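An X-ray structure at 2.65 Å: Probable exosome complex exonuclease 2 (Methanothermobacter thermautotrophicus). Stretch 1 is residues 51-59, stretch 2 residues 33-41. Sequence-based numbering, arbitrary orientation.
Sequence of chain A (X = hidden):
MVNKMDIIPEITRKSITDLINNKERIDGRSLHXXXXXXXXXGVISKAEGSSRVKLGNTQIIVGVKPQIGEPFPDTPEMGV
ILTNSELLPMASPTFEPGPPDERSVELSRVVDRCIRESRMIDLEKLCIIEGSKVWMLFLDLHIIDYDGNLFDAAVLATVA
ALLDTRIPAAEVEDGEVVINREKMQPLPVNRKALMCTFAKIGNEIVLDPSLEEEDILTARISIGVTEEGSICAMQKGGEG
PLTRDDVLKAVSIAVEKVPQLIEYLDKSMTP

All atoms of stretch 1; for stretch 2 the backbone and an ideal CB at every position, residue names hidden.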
ATOM      1  N   SER A  51     -28.429  10.000   2.055  1.00 19.60           N
ATOM      2  CA  SER A  51     -29.052  10.535   3.268  1.00 21.01           C
ATOM      3  C   SER A  51     -28.082  11.356   4.104  1.00 20.88           C
ATOM      4  O   SER A  51     -26.882  11.158   4.043  1.00 21.91           O
ATOM      5  CB  SER A  51     -29.632   9.405   4.127  1.00 21.95           C
ATOM      6  OG  SER A  51     -28.608   8.641   4.751  1.00 24.55           O
ATOM      7  N   ARG A  52     -28.621  12.281   4.881  1.00 21.44           N
ATOM      8  CA  ARG A  52     -27.842  13.056   5.838  1.00 22.35           C
ATOM      9  C   ARG A  52     -28.545  12.946   7.188  1.00 22.30           C
ATOM     10  O   ARG A  52     -29.690  13.392   7.340  1.00 23.18           O
ATOM     11  CB  ARG A  52     -27.723  14.518   5.383  1.00 21.98           C
ATOM     12  CG  ARG A  52     -26.916  15.409   6.312  1.00 25.01           C
ATOM     13  CD  ARG A  52     -27.252  16.888   6.117  1.00 33.70           C
ATOM     14  NE  ARG A  52     -26.154  17.656   5.524  1.00 41.59           N
ATOM     15  CZ  ARG A  52     -26.193  18.259   4.336  1.00 46.43           C
ATOM     16  NH1 ARG A  52     -27.284  18.203   3.581  1.00 49.06           N
ATOM     17  NH2 ARG A  52     -25.134  18.932   3.903  1.00 47.09           N
ATOM     18  N   VAL A  53     -27.873  12.323   8.155  1.00 21.76           N
ATOM     19  CA  VAL A  53     -28.427  12.176   9.502  1.00 21.85           C
ATOM     20  C   VAL A  53     -27.651  13.007  10.525  1.00 22.53           C
ATOM     21  O   VAL A  53     -26.418  13.008  10.550  1.00 22.77           O
ATOM     22  CB  VAL A  53     -28.497  10.694   9.949  1.00 21.15           C
ATOM     23  CG1 VAL A  53     -28.800  10.581  11.443  1.00 21.04           C
ATOM     24  CG2 VAL A  53     -29.553   9.968   9.167  1.00 24.00           C
ATOM     25  N   LYS A  54     -28.396  13.733  11.350  1.00 22.51           N
ATOM     26  CA  LYS A  54     -27.834  14.448  12.483  1.00 21.80           C
ATOM     27  C   LYS A  54     -28.443  13.889  13.759  1.00 22.11           C
ATOM     28  O   LYS A  54     -29.662  13.872  13.929  1.00 22.47           O
ATOM     29  CB  LYS A  54     -28.092  15.950  12.379  1.00 20.91           C
ATOM     30  CG  LYS A  54     -27.206  16.671  11.384  1.00 20.99           C
ATOM     31  CD  LYS A  54     -27.362  18.193  11.486  1.00 23.47           C
ATOM     32  CE  LYS A  54     -26.642  18.735  12.718  1.00 27.77           C
ATOM     33  NZ  LYS A  54     -26.726  20.219  12.841  1.00 28.31           N
ATOM     34  N   LEU A  55     -27.578  13.413  14.642  1.00 21.91           N
ATOM     35  CA  LEU A  55     -27.988  12.871  15.921  1.00 22.72           C
ATOM     36  C   LEU A  55     -27.252  13.721  16.952  1.00 22.75           C
ATOM     37  O   LEU A  55     -26.062  13.548  17.182  1.00 23.58           O
ATOM     38  CB  LEU A  55     -27.630  11.373  15.999  1.00 21.89           C
ATOM     39  CG  LEU A  55     -27.642  10.598  17.325  1.00 24.79           C
ATOM     40  CD1 LEU A  55     -28.961  10.730  18.071  1.00 25.55           C
ATOM     41  CD2 LEU A  55     -27.312   9.126  17.094  1.00 25.31           C
ATOM     42  N   GLY A  56     -27.961  14.668  17.548  1.00 23.07           N
ATOM     43  CA  GLY A  56     -27.296  15.759  18.238  1.00 22.56           C
ATOM     44  C   GLY A  56     -26.493  16.480  17.177  1.00 23.55           C
ATOM     45  O   GLY A  56     -27.038  16.874  16.145  1.00 25.13           O
ATOM     46  N   ASN A  57     -25.194  16.620  17.404  1.00 22.93           N
ATOM     47  CA  ASN A  57     -24.320  17.252  16.421  1.00 22.49           C
ATOM     48  C   ASN A  57     -23.558  16.256  15.565  1.00 22.58           C
ATOM     49  O   ASN A  57     -22.926  16.643  14.580  1.00 23.92           O
ATOM     50  CB  ASN A  57     -23.346  18.213  17.097  1.00 22.69           C
ATOM     51  CG  ASN A  57     -24.002  19.496  17.513  1.00 23.07           C
ATOM     52  OD1 ASN A  57     -24.880  20.001  16.819  1.00 24.56           O
ATOM     53  ND2 ASN A  57     -23.577  20.042  18.647  1.00 21.55           N
ATOM     54  N   THR A  58     -23.601  14.984  15.953  1.00 21.64           N
ATOM     55  CA  THR A  58     -22.983  13.919  15.180  1.00 22.11           C
ATOM     56  C   THR A  58     -23.672  13.853  13.826  1.00 22.60           C
ATOM     57  O   THR A  58     -24.883  13.664  13.742  1.00 22.74           O
ATOM     58  CB  THR A  58     -23.052  12.550  15.916  1.00 22.50           C
ATOM     59  OG1 THR A  58     -22.246  12.611  17.097  1.00 23.65           O
ATOM     60  CG2 THR A  58     -22.533  11.436  15.056  1.00 21.33           C
ATOM     61  N   GLN A  59     -22.888  14.034  12.773  1.00 22.92           N
ATOM     62  CA  GLN A  59     -23.438  14.135  11.437  1.00 23.15           C
ATOM     63  C   GLN A  59     -22.792  13.144  10.486  1.00 23.89           C
ATOM     64  O   GLN A  59     -21.570  13.072  10.394  1.00 24.72           O
ATOM     65  CB  GLN A  59     -23.284  15.559  10.919  1.00 22.25           C
ATOM     66  CG  GLN A  59     -23.962  15.810   9.591  1.00 23.84           C
ATOM     67  CD  GLN A  59     -23.982  17.270   9.226  1.00 24.61           C
ATOM     68  OE1 GLN A  59     -23.843  18.142  10.085  1.00 28.35           O
ATOM     69  NE2 GLN A  59     -24.171  17.550   7.948  1.00 26.53           N
ATOM     70  N   UNK A  33     -32.824   8.253  26.831  1.00 24.50           N
ATOM     71  CA  UNK A  33     -33.371   9.221  25.879  1.00 22.83           C
ATOM     72  C   UNK A  33     -32.355   9.652  24.823  1.00 22.37           C
ATOM     73  O   UNK A  33     -31.252  10.097  25.151  1.00 21.74           O
ATOM     74  CB  UNK A  33     -33.881  10.453  26.629  1.00 22.83           C
ATOM     75  N   UNK A  34     -32.748   9.527  23.556  1.00 22.42           N
ATOM     76  CA  UNK A  34     -31.950  10.012  22.429  1.00 21.53           C
ATOM     77  C   UNK A  34     -31.881  11.525  22.395  1.00 22.53           C
ATOM     78  O   UNK A  34     -32.746  12.209  22.951  1.00 23.24           O
ATOM     79  CB  UNK A  34     -32.524   9.493  21.109  1.00 21.53           C
ATOM     80  N   UNK A  35     -30.854  12.047  21.726  1.00 22.53           N
ATOM     81  CA  UNK A  35     -30.799  13.470  21.398  1.00 21.20           C
ATOM     82  C   UNK A  35     -31.730  13.712  20.219  1.00 21.03           C
ATOM     83  O   UNK A  35     -32.322  12.771  19.688  1.00 20.78           O
ATOM     84  CB  UNK A  35     -29.372  13.919  21.078  1.00 21.20           C
ATOM     85  N   UNK A  36     -31.865  14.967  19.810  1.00 22.15           N
ATOM     86  CA  UNK A  36     -32.702  15.299  18.662  1.00 23.58           C
ATOM     87  C   UNK A  36     -32.201  14.555  17.428  1.00 24.18           C
ATOM     88  O   UNK A  36     -30.996  14.362  17.252  1.00 25.36           O
ATOM     89  CB  UNK A  36     -32.712  16.809  18.414  1.00 23.58           C
ATOM     90  N   UNK A  37     -33.120  14.100  16.589  1.00 23.39           N
ATOM     91  CA  UNK A  37     -32.720  13.407  15.373  1.00 23.76           C
ATOM     92  C   UNK A  37     -33.248  14.134  14.145  1.00 24.41           C
ATOM     93  O   UNK A  37     -34.393  14.582  14.118  1.00 25.85           O
ATOM     94  CB  UNK A  37     -33.218  11.960  15.390  1.00 23.76           C
ATOM     95  N   UNK A  38     -32.388  14.243  13.138  1.00 24.72           N
ATOM     96  CA  UNK A  38     -32.695  14.933  11.902  1.00 24.58           C
ATOM     97  C   UNK A  38     -32.320  14.013  10.741  1.00 24.72           C
ATOM     98  O   UNK A  38     -31.195  13.538  10.661  1.00 25.61           O
ATOM     99  CB  UNK A  38     -31.959  16.271  11.816  1.00 24.58           C
ATOM    100  N   UNK A  39     -33.274  13.745   9.855  1.00 24.04           N
ATOM    101  CA  UNK A  39     -33.073  12.827   8.734  1.00 23.08           C
ATOM    102  C   UNK A  39     -33.503  13.457   7.406  1.00 23.76           C
ATOM    103  O   UNK A  39     -34.677  13.820   7.223  1.00 24.91           O
ATOM    104  CB  UNK A  39     -33.848  11.529   8.971  1.00 23.08           C
ATOM    105  N   UNK A  40     -32.550  13.591   6.488  1.00 23.00           N
ATOM    106  CA  UNK A  40     -32.837  14.038   5.125  1.00 22.97           C
ATOM    107  C   UNK A  40     -32.392  12.975   4.139  1.00 22.35           C
ATOM    108  O   UNK A  40     -31.399  12.293   4.369  1.00 21.91           O
ATOM    109  CB  UNK A  40     -32.147  15.370   4.825  1.00 22.97           C
ATOM    110  N   UNK A  41     -33.132  12.834   3.045  1.00 22.08           N
ATOM    111  CA  UNK A  41     -32.742  11.932   1.964  1.00 21.81           C
ATOM    112  C   UNK A  41     -32.584  12.723   0.665  1.00 21.85           C
ATOM    113  O   UNK A  41     -32.904  13.913   0.620  1.00 22.60           O
ATOM    114  CB  UNK A  41     -33.771  10.813   1.792  1.00 21.81           C
TER

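Strand 51-55 runs antiparallel to residues 37-41, and a type II' turn from Leu55 to Thr58 closes its far end. The backbone of stretch 2 therefore indicates much about its side chains: within 37-41, positions 37, 39 and 41 share a face with Ser51, Val53 and Leu55, and 38 and 40 with Arg52 and Lys54.

At position 33 the ideal CB has nothing of stretch 1 within 5.5 Å, so almost any residue would be tolerated; it is Glu33, extended and out of reach.

Position 34 points its CA-to-CB bond sideways, with the ideal CB 4.8 Å from Leu55 CD1. A hydrophobic residue, aliphatic or aromatic, could reach that methyl group. The residue is Phe34, and its CD1 lies 4.0 Å from Leu55 CD1, which sits at the ring edge.

At position 35 the bond points toward stretch 1, its ideal CB 3.9 Å from Gly56 N. The turn offers the carbonyl of Leu55, the hydroxyl of Thr58 and the leucine side chain, so a long residue, polar or amphipathic, could lie along it. Arg35 does so: its guanidinium has Leu55 O over one face, and NH2 comes within 3.4 Å of Leu55 CG. Its polar nitrogens find hydrogen-bond partners elsewhere in the structure. Gly56 leaves room for this course, since an ideal CB there would lie 2.9 Å from Arg35 CD; its positive phi also favours glycine.

Position 36 contributes chiefly its carbonyl, which accepts a hydrogen bond from Gly56 N in the turn. The CA-to-CB bond leaves sideways, its ideal CB 5.3 Å from Gly56 N, so small or polar residues would do. Here it is Asp36, with Gly56 N to Asp36 O at 3.1 Å.

Position 37 pairs with Leu55 on the face shared with Val53, where a beta-branched or other aliphatic residue suits both strand and neighbour. Ile37 places CG1 3.8 Å from Leu55 CD1.

Position 38 faces the other way, its ideal CB 3.9 Å from Lys54 CB. Lys54 leads its end away, so a small or polar residue fits easily. Ser38 is the choice; its OG donates to a water at 2.9 Å, and that water donates to Arg52 O at 2.9 Å. The backbones form a hydrogen-bonded pair, Ser38 N to Lys54 O and Lys54 N to Ser38 O, both 2.9 Å.

Position 39 returns to the face of Val53 and Leu55, 4.6 Å from Val53 CG2 at its ideal CB. Valine, isoleucine or leucine would suit; Ile39 brings CG1 to 4.2 Å from Val53 CG2.

Position 40 pairs with Arg52, whose positive charge favours an acidic or polar partner. Glu40 supplies it: OE2 is 3.3 Å from Arg52 CD, and the opposite charges lie near each other, though at 4.1 Å between Glu40 OE2 and Arg52 NH1 they are too far apart for a salt bridge. Glu40 OE2 also accepts a hydrogen bond from the same water, 3.1 Å away. The backbones join through Arg52 N to Glu40 O, 2.8 Å, and Glu40 N to Arg52 O, 3.0 Å.

Position 41 lies opposite the small Ser51, its ideal CB 5.0 Å from Ser51 CA, so small, polar or beta-branched residues would suit. Thr41 sets CG2 4.4 Å from Ser51 CB, and its OG1 is hydrogen-bonded elsewhere in the structure.

Stretch 2, residues 33-41: EFRDISIET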
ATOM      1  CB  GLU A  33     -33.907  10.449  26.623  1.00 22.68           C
ATOM      2  CG  GLU A  33     -34.463  11.534  25.710  1.00 21.15           C
ATOM      3  CD  GLU A  33     -34.994  12.739  26.462  1.00 19.96           C
ATOM      4  OE1 GLU A  33     -35.126  12.674  27.705  1.00 17.34           O
ATOM      5  OE2 GLU A  33     -35.293  13.755  25.798  1.00 18.68           O
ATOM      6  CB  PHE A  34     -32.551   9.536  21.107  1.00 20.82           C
ATOM      7  CG  PHE A  34     -32.175   8.140  20.741  1.00 20.56           C
ATOM      8  CD1 PHE A  34     -31.007   7.889  20.037  1.00 17.43           C
ATOM      9  CD2 PHE A  34     -32.981   7.072  21.103  1.00 18.75           C
ATOM     10  CE1 PHE A  34     -30.647   6.603  19.704  1.00 17.02           C
ATOM     11  CE2 PHE A  34     -32.625   5.780  20.763  1.00 19.46           C
ATOM     12  CZ  PHE A  34     -31.457   5.547  20.065  1.00 14.80           C
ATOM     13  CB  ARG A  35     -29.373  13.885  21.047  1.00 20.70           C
ATOM     14  CG  ARG A  35     -28.409  13.857  22.216  1.00 19.44           C
ATOM     15  CD  ARG A  35     -26.973  13.741  21.758  1.00 18.46           C
ATOM     16  NE  ARG A  35     -26.736  12.467  21.087  1.00 20.89           N
ATOM     17  CZ  ARG A  35     -25.581  12.106  20.537  1.00 23.12           C
ATOM     18  NH1 ARG A  35     -24.536  12.921  20.573  1.00 17.06           N
ATOM     19  NH2 ARG A  35     -25.472  10.923  19.934  1.00 24.53           N
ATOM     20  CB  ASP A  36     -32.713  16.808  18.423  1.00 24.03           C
ATOM     21  CG  ASP A  36     -33.524  17.568  19.469  1.00 27.84           C
ATOM     22  OD1 ASP A  36     -33.106  18.684  19.836  1.00 30.87           O
ATOM     23  OD2 ASP A  36     -34.579  17.062  19.922  1.00 30.99           O
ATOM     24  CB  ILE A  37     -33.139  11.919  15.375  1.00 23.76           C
ATOM     25  CG1 ILE A  37     -32.411  11.168  16.497  1.00 23.34           C
ATOM     26  CG2 ILE A  37     -32.815  11.265  14.031  1.00 23.84           C
ATOM     27  CD1 ILE A  37     -32.974   9.811  16.794  1.00 22.39           C
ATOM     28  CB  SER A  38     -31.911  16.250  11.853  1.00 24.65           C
ATOM     29  OG  SER A  38     -32.145  16.966  10.659  1.00 26.49           O
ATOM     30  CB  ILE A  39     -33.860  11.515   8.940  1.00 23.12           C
ATOM     31  CG1 ILE A  39     -33.505  10.877  10.282  1.00 24.65           C
ATOM     32  CG2 ILE A  39     -33.620  10.550   7.781  1.00 21.24           C
ATOM     33  CD1 ILE A  39     -34.518   9.851  10.776  1.00 25.88           C
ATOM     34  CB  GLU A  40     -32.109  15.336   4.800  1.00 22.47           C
ATOM     35  CG  GLU A  40     -32.357  16.482   5.769  1.00 25.68           C
ATOM     36  CD  GLU A  40     -31.462  17.673   5.462  1.00 31.24           C
ATOM     37  OE1 GLU A  40     -31.805  18.469   4.550  1.00 32.82           O
ATOM     38  OE2 GLU A  40     -30.409  17.807   6.132  1.00 29.04           O
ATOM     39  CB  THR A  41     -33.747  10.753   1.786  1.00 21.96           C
ATOM     40  OG1 THR A  41     -35.035  11.253   1.405  1.00 21.95           O
ATOM     41  CG2 THR A  41     -33.868   9.941   3.070  1.00 19.93           C
TER
HETATM   42  O   HOH W   1     -30.474  15.871   8.574  1.00 13.66           O
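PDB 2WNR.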